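Local atomic coordinates of tannase (Lactobacillus plantarum, PDB entry 3WA7), a protein that hydrolyses the ester bonds of gallotannins, releasing gallic acid, as a tannase of the alpha/beta-hydrolase family. Residues Q264-A276 and A425-H437. Residues are numbered along the deposited sequence; the frame is centred on the assembly and turned at random.
Sequences QFSTYLNQLQLTA and AIPIILAIMLENH
Asn-436 turns its carboxamide onto the backbone of Thr-275 and grips it at two points. This happens in an alpha/beta-hydrolase fold, where helix 425-436 leads into strand 440-444 at one border of the main sheet, and helix 252-271 lies outside that sheet in the long insertion between strands 199-203 and 410-414. The two helices run nearly parallel, 15° between segment axes, but 12.7 Å apart, so side chains and the chain beyond Leu-272 bridge the gap.

Ile-429 holds the middle. With CG1 beside its own backbone N (chi1 -73°) and the chain then extended, it sends CD1 to the edge of the Phe-265 ring, near the ring plane and 4.2 Å from CZ, while its CG2 meets Leu-272 CD1 at 3.8 Å. Leu-272 and Leu-274 both lie about at right angles to Ile-429 and to selenomethionine Met-433, whose bent end puts CE against Leu-274 CD2 at 4.1 Å and against Leu-272 CD2. Phe-265 CZ also touches Ala-425 CB, and the Phe-265 side chain reaches Met-214 and Ala-215 of helix 209-220 as well.

Asn-436 OD1 accepts the N-H of Thr-275, with OD1 to Thr-275 N 2.9 Å and the bond nearly straight at 164°. Asn-436 ND2 gives one hydrogen to Thr-275 O at 3.1 Å, approaching from above the carbonyl plane. Cutting Asn-436 back to an alanine is likely to leave the N-H and carbonyl of Thr-275 without these partners and let the chain after Leu-274 shift. The other hydrogen of ND2 goes to Glu-435 OE2.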
loop_
_atom_site.group_PDB
_atom_site.type_symbol
_atom_site.label_atom_id
_atom_site.label_comp_id
_atom_site.label_asym_id
_atom_site.label_seq_id
_atom_site.Cartn_x
_atom_site.Cartn_y
_atom_site.Cartn_z
ATOM N N GLN A 264 0.866 7.358 24.440
ATOM C CA GLN A 264 1.758 8.134 23.596
ATOM C C GLN A 264 1.152 8.481 22.237
ATOM O O GLN A 264 1.540 9.472 21.617
ATOM C CB GLN A 264 3.096 7.410 23.438
ATOM C CG GLN A 264 3.967 7.482 24.694
ATOM C CD GLN A 264 4.132 8.906 25.212
ATOM O OE1 GLN A 264 3.326 9.395 26.009
ATOM N NE2 GLN A 264 5.174 9.584 24.747
ATOM N N PHE A 265 0.190 7.687 21.775
ATOM C CA PHE A 265 -0.441 7.992 20.497
ATOM C C PHE A 265 -1.156 9.343 20.570
ATOM O O PHE A 265 -1.228 10.061 19.576
ATOM C CB PHE A 265 -1.453 6.912 20.096
ATOM C CG PHE A 265 -2.058 7.132 18.735
ATOM C CD1 PHE A 265 -1.266 7.069 17.590
ATOM C CD2 PHE A 265 -3.417 7.412 18.596
ATOM C CE1 PHE A 265 -1.814 7.281 16.327
ATOM C CE2 PHE A 265 -3.979 7.627 17.337
ATOM C CZ PHE A 265 -3.170 7.560 16.197
ATOM N N SER A 266 -1.695 9.692 21.738
ATOM C CA SER A 266 -2.389 10.977 21.863
ATOM C C SER A 266 -1.430 12.117 21.553
ATOM O O SER A 266 -1.777 13.063 20.850
ATOM C CB SER A 266 -2.970 11.161 23.271
ATOM O OG SER A 266 -4.002 10.226 23.526
ATOM N N THR A 267 -0.214 12.023 22.074
ATOM C CA THR A 267 0.776 13.059 21.836
ATOM C C THR A 267 1.159 13.115 20.364
ATOM O O THR A 267 1.240 14.192 19.774
ATOM C CB THR A 267 2.025 12.819 22.691
ATOM O OG1 THR A 267 1.649 12.850 24.073
ATOM C CG2 THR A 267 3.072 13.897 22.432
ATOM N N TYR A 268 1.401 11.950 19.777
ATOM C CA TYR A 268 1.756 11.875 18.367
ATOM C C TYR A 268 0.632 12.453 17.507
ATOM O O TYR A 268 0.857 13.315 16.655
ATOM C CB TYR A 268 2.003 10.421 17.955
ATOM C CG TYR A 268 2.098 10.256 16.455
ATOM C CD1 TYR A 268 3.151 10.818 15.736
ATOM C CD2 TYR A 268 1.098 9.587 15.746
ATOM C CE1 TYR A 268 3.207 10.722 14.344
ATOM C CE2 TYR A 268 1.143 9.487 14.359
ATOM C CZ TYR A 268 2.200 10.056 13.664
ATOM O OH TYR A 268 2.246 9.956 12.290
ATOM N N LEU A 269 -0.583 11.967 17.730
ATOM C CA LEU A 269 -1.731 12.431 16.961
ATOM C C LEU A 269 -1.912 13.943 17.090
ATOM O O LEU A 269 -2.044 14.649 16.088
ATOM C CB LEU A 269 -2.998 11.693 17.419
ATOM C CG LEU A 269 -4.317 11.861 16.647
ATOM C CD1 LEU A 269 -4.983 13.182 17.008
ATOM C CD2 LEU A 269 -4.055 11.755 15.148
ATOM N N ASN A 270 -1.899 14.449 18.317
ATOM C CA ASN A 270 -2.083 15.880 18.522
ATOM C C ASN A 270 -1.032 16.744 17.832
ATOM O O ASN A 270 -1.357 17.794 17.278
ATOM C CB ASN A 270 -2.105 16.210 20.018
ATOM C CG ASN A 270 -3.333 15.661 20.714
ATOM O OD1 ASN A 270 -4.305 15.270 20.065
ATOM N ND2 ASN A 270 -3.304 15.641 22.046
ATOM N N GLN A 271 0.224 16.311 17.855
ATOM C CA GLN A 271 1.279 17.111 17.241
ATOM C C GLN A 271 1.251 17.127 15.716
ATOM O O GLN A 271 1.945 17.928 15.094
ATOM C CB GLN A 271 2.657 16.672 17.761
ATOM C CG GLN A 271 3.048 15.238 17.470
ATOM C CD GLN A 271 3.744 15.082 16.134
ATOM O OE1 GLN A 271 4.743 15.752 15.859
ATOM N NE2 GLN A 271 3.228 14.192 15.300
ATOM N N LEU A 272 0.441 16.261 15.111
ATOM C CA LEU A 272 0.328 16.232 13.651
ATOM C C LEU A 272 -0.436 17.460 13.171
ATOM O O LEU A 272 -0.310 17.879 12.021
ATOM C CB LEU A 272 -0.416 14.978 13.179
ATOM C CG LEU A 272 0.319 13.636 13.236
ATOM C CD1 LEU A 272 -0.618 12.532 12.757
ATOM C CD2 LEU A 272 1.565 13.687 12.362
ATOM N N GLN A 273 -1.240 18.027 14.063
ATOM C CA GLN A 273 -2.034 19.197 13.735
ATOM C C GLN A 273 -2.973 18.937 12.561
ATOM O O GLN A 273 -3.101 19.775 11.668
ATOM C CB GLN A 273 -1.124 20.388 13.409
ATOM C CG GLN A 273 -0.217 20.811 14.555
ATOM C CD GLN A 273 -0.983 21.077 15.834
ATOM O OE1 GLN A 273 -1.965 21.819 15.839
ATOM N NE2 GLN A 273 -0.534 20.476 16.930
ATOM N N LEU A 274 -3.614 17.769 12.549
ATOM C CA LEU A 274 -4.566 17.449 11.492
ATOM C C LEU A 274 -5.706 18.428 11.717
ATOM O O LEU A 274 -6.040 18.732 12.859
ATOM C CB LEU A 274 -5.083 16.017 11.630
ATOM C CG LEU A 274 -4.059 14.884 11.539
ATOM C CD1 LEU A 274 -4.773 13.549 11.699
ATOM C CD2 LEU A 274 -3.337 14.945 10.202
ATOM N N THR A 275 -6.307 18.923 10.644
ATOM C CA THR A 275 -7.378 19.895 10.803
ATOM C C THR A 275 -8.661 19.555 10.073
ATOM O O THR A 275 -8.671 18.783 9.111
ATOM C CB THR A 275 -6.926 21.287 10.323
ATOM O OG1 THR A 275 -6.638 21.236 8.922
ATOM C CG2 THR A 275 -5.676 21.726 11.064
ATOM N N ALA A 276 -9.752 20.141 10.554
ATOM C CA ALA A 276 -11.056 19.955 9.942
ATOM C C ALA A 276 -11.080 20.947 8.786
ATOM O O ALA A 276 -10.214 21.818 8.701
ATOM C CB ALA A 276 -12.154 20.278 10.941
ATOM N N ALA A 425 -6.769 4.291 12.165
ATOM C CA ALA A 425 -6.178 5.619 12.314
ATOM C C ALA A 425 -5.093 5.895 11.281
ATOM O O ALA A 425 -4.920 7.030 10.845
ATOM C CB ALA A 425 -5.601 5.779 13.717
ATOM N N ILE A 426 -4.358 4.854 10.898
ATOM C CA ILE A 426 -3.279 4.997 9.927
ATOM C C ILE A 426 -3.752 5.527 8.564
ATOM O O ILE A 426 -3.256 6.548 8.092
ATOM C CB ILE A 426 -2.513 3.656 9.773
ATOM C CG1 ILE A 426 -1.744 3.358 11.068
ATOM C CG2 ILE A 426 -1.563 3.711 8.586
ATOM C CD1 ILE A 426 -0.691 4.408 11.434
ATOM N N PRO A 427 -4.706 4.843 7.905
ATOM C CA PRO A 427 -5.139 5.385 6.612
ATOM C C PRO A 427 -5.905 6.706 6.768
ATOM O O PRO A 427 -5.881 7.560 5.882
ATOM C CB PRO A 427 -6.004 4.263 6.031
ATOM C CG PRO A 427 -6.536 3.571 7.256
ATOM C CD PRO A 427 -5.329 3.534 8.165
ATOM N N ILE A 428 -6.577 6.881 7.902
ATOM C CA ILE A 428 -7.321 8.115 8.131
ATOM C C ILE A 428 -6.366 9.308 8.232
ATOM O O ILE A 428 -6.649 10.382 7.702
ATOM C CB ILE A 428 -8.185 8.010 9.414
ATOM C CG1 ILE A 428 -9.316 6.999 9.179
ATOM C CG2 ILE A 428 -8.759 9.377 9.773
ATOM C CD1 ILE A 428 -10.102 6.638 10.430
ATOM N N ILE A 429 -5.234 9.116 8.904
ATOM C CA ILE A 429 -4.247 10.183 9.039
ATOM C C ILE A 429 -3.737 10.590 7.659
ATOM O O ILE A 429 -3.608 11.777 7.361
ATOM C CB ILE A 429 -3.051 9.739 9.912
ATOM C CG1 ILE A 429 -3.476 9.680 11.384
ATOM C CG2 ILE A 429 -1.883 10.708 9.733
ATOM C CD1 ILE A 429 -2.437 9.052 12.301
ATOM N N LEU A 430 -3.455 9.602 6.815
ATOM C CA LEU A 430 -2.973 9.875 5.466
ATOM C C LEU A 430 -4.020 10.657 4.672
ATOM O O LEU A 430 -3.713 11.664 4.032
ATOM C CB LEU A 430 -2.646 8.562 4.747
ATOM C CG LEU A 430 -2.285 8.649 3.259
ATOM C CD1 LEU A 430 -1.089 9.569 3.054
ATOM C CD2 LEU A 430 -1.984 7.255 2.738
ATOM N N ALA A 431 -5.263 10.191 4.721
ATOM C CA ALA A 431 -6.342 10.850 3.998
ATOM C C ALA A 431 -6.542 12.304 4.425
ATOM O O ALA A 431 -6.701 13.192 3.585
ATOM C CB ALA A 431 -7.640 10.068 4.177
ATOM N N ILE A 432 -6.539 12.554 5.728
ATOM C CA ILE A 432 -6.746 13.913 6.209
ATOM C C ILE A 432 -5.553 14.806 5.913
ATOM O O ILE A 432 -5.721 15.964 5.533
ATOM C CB ILE A 432 -7.054 13.931 7.718
ATOM C CG1 ILE A 432 -8.384 13.214 7.968
ATOM C CG2 ILE A 432 -7.120 15.373 8.230
ATOM C CD1 ILE A 432 -8.767 13.110 9.435
HETATM N N MSE A 433 -4.343 14.274 6.074
HETATM C CA MSE A 433 -3.161 15.079 5.796
HETATM C C MSE A 433 -3.137 15.478 4.325
HETATM O O MSE A 433 -2.751 16.595 3.988
HETATM C CB MSE A 433 -1.882 14.322 6.157
HETATM C CG MSE A 433 -0.651 15.212 6.124
HETATM SE SE MSE A 433 0.913 14.363 6.859
HETATM C CE MSE A 433 0.100 13.659 8.448
ATOM N N LEU A 434 -3.559 14.569 3.448
ATOM C CA LEU A 434 -3.591 14.870 2.019
ATOM C C LEU A 434 -4.570 16.010 1.753
ATOM O O LEU A 434 -4.255 16.958 1.030
ATOM C CB LEU A 434 -4.007 13.630 1.220
ATOM C CG LEU A 434 -2.920 12.560 1.071
ATOM C CD1 LEU A 434 -3.534 11.255 0.566
ATOM C CD2 LEU A 434 -1.847 13.063 0.109
ATOM N N GLU A 435 -5.756 15.913 2.348
ATOM C CA GLU A 435 -6.781 16.937 2.182
ATOM C C GLU A 435 -6.285 18.271 2.732
ATOM O O GLU A 435 -6.469 19.319 2.109
ATOM C CB GLU A 435 -8.069 16.523 2.905
ATOM C CG GLU A 435 -9.265 17.439 2.636
ATOM C CD GLU A 435 -9.181 18.776 3.359
ATOM O OE1 GLU A 435 -9.933 19.705 2.985
ATOM O OE2 GLU A 435 -8.378 18.902 4.309
ATOM N N ASN A 436 -5.657 18.220 3.904
ATOM C CA ASN A 436 -5.135 19.413 4.560
ATOM C C ASN A 436 -4.121 20.157 3.706
ATOM O O ASN A 436 -3.994 21.376 3.810
ATOM C CB ASN A 436 -4.459 19.047 5.886
ATOM C CG ASN A 436 -5.448 18.747 6.991
ATOM O OD1 ASN A 436 -5.052 18.350 8.085
ATOM N ND2 ASN A 436 -6.735 18.941 6.718
ATOM N N HIS A 437 -3.384 19.428 2.877
ATOM C CA HIS A 437 -2.379 20.070 2.042
ATOM C C HIS A 437 -2.824 20.343 0.613
ATOM O O HIS A 437 -2.002 20.639 -0.255
ATOM C CB HIS A 437 -1.076 19.266 2.072
ATOM C CG HIS A 437 -0.351 19.359 3.380
ATOM N ND1 HIS A 437 -0.711 18.620 4.487
ATOM C CD2 HIS A 437 0.674 20.151 3.776
ATOM C CE1 HIS A 437 0.060 18.953 5.507
ATOM N NE2 HIS A 437 0.908 19.881 5.103
#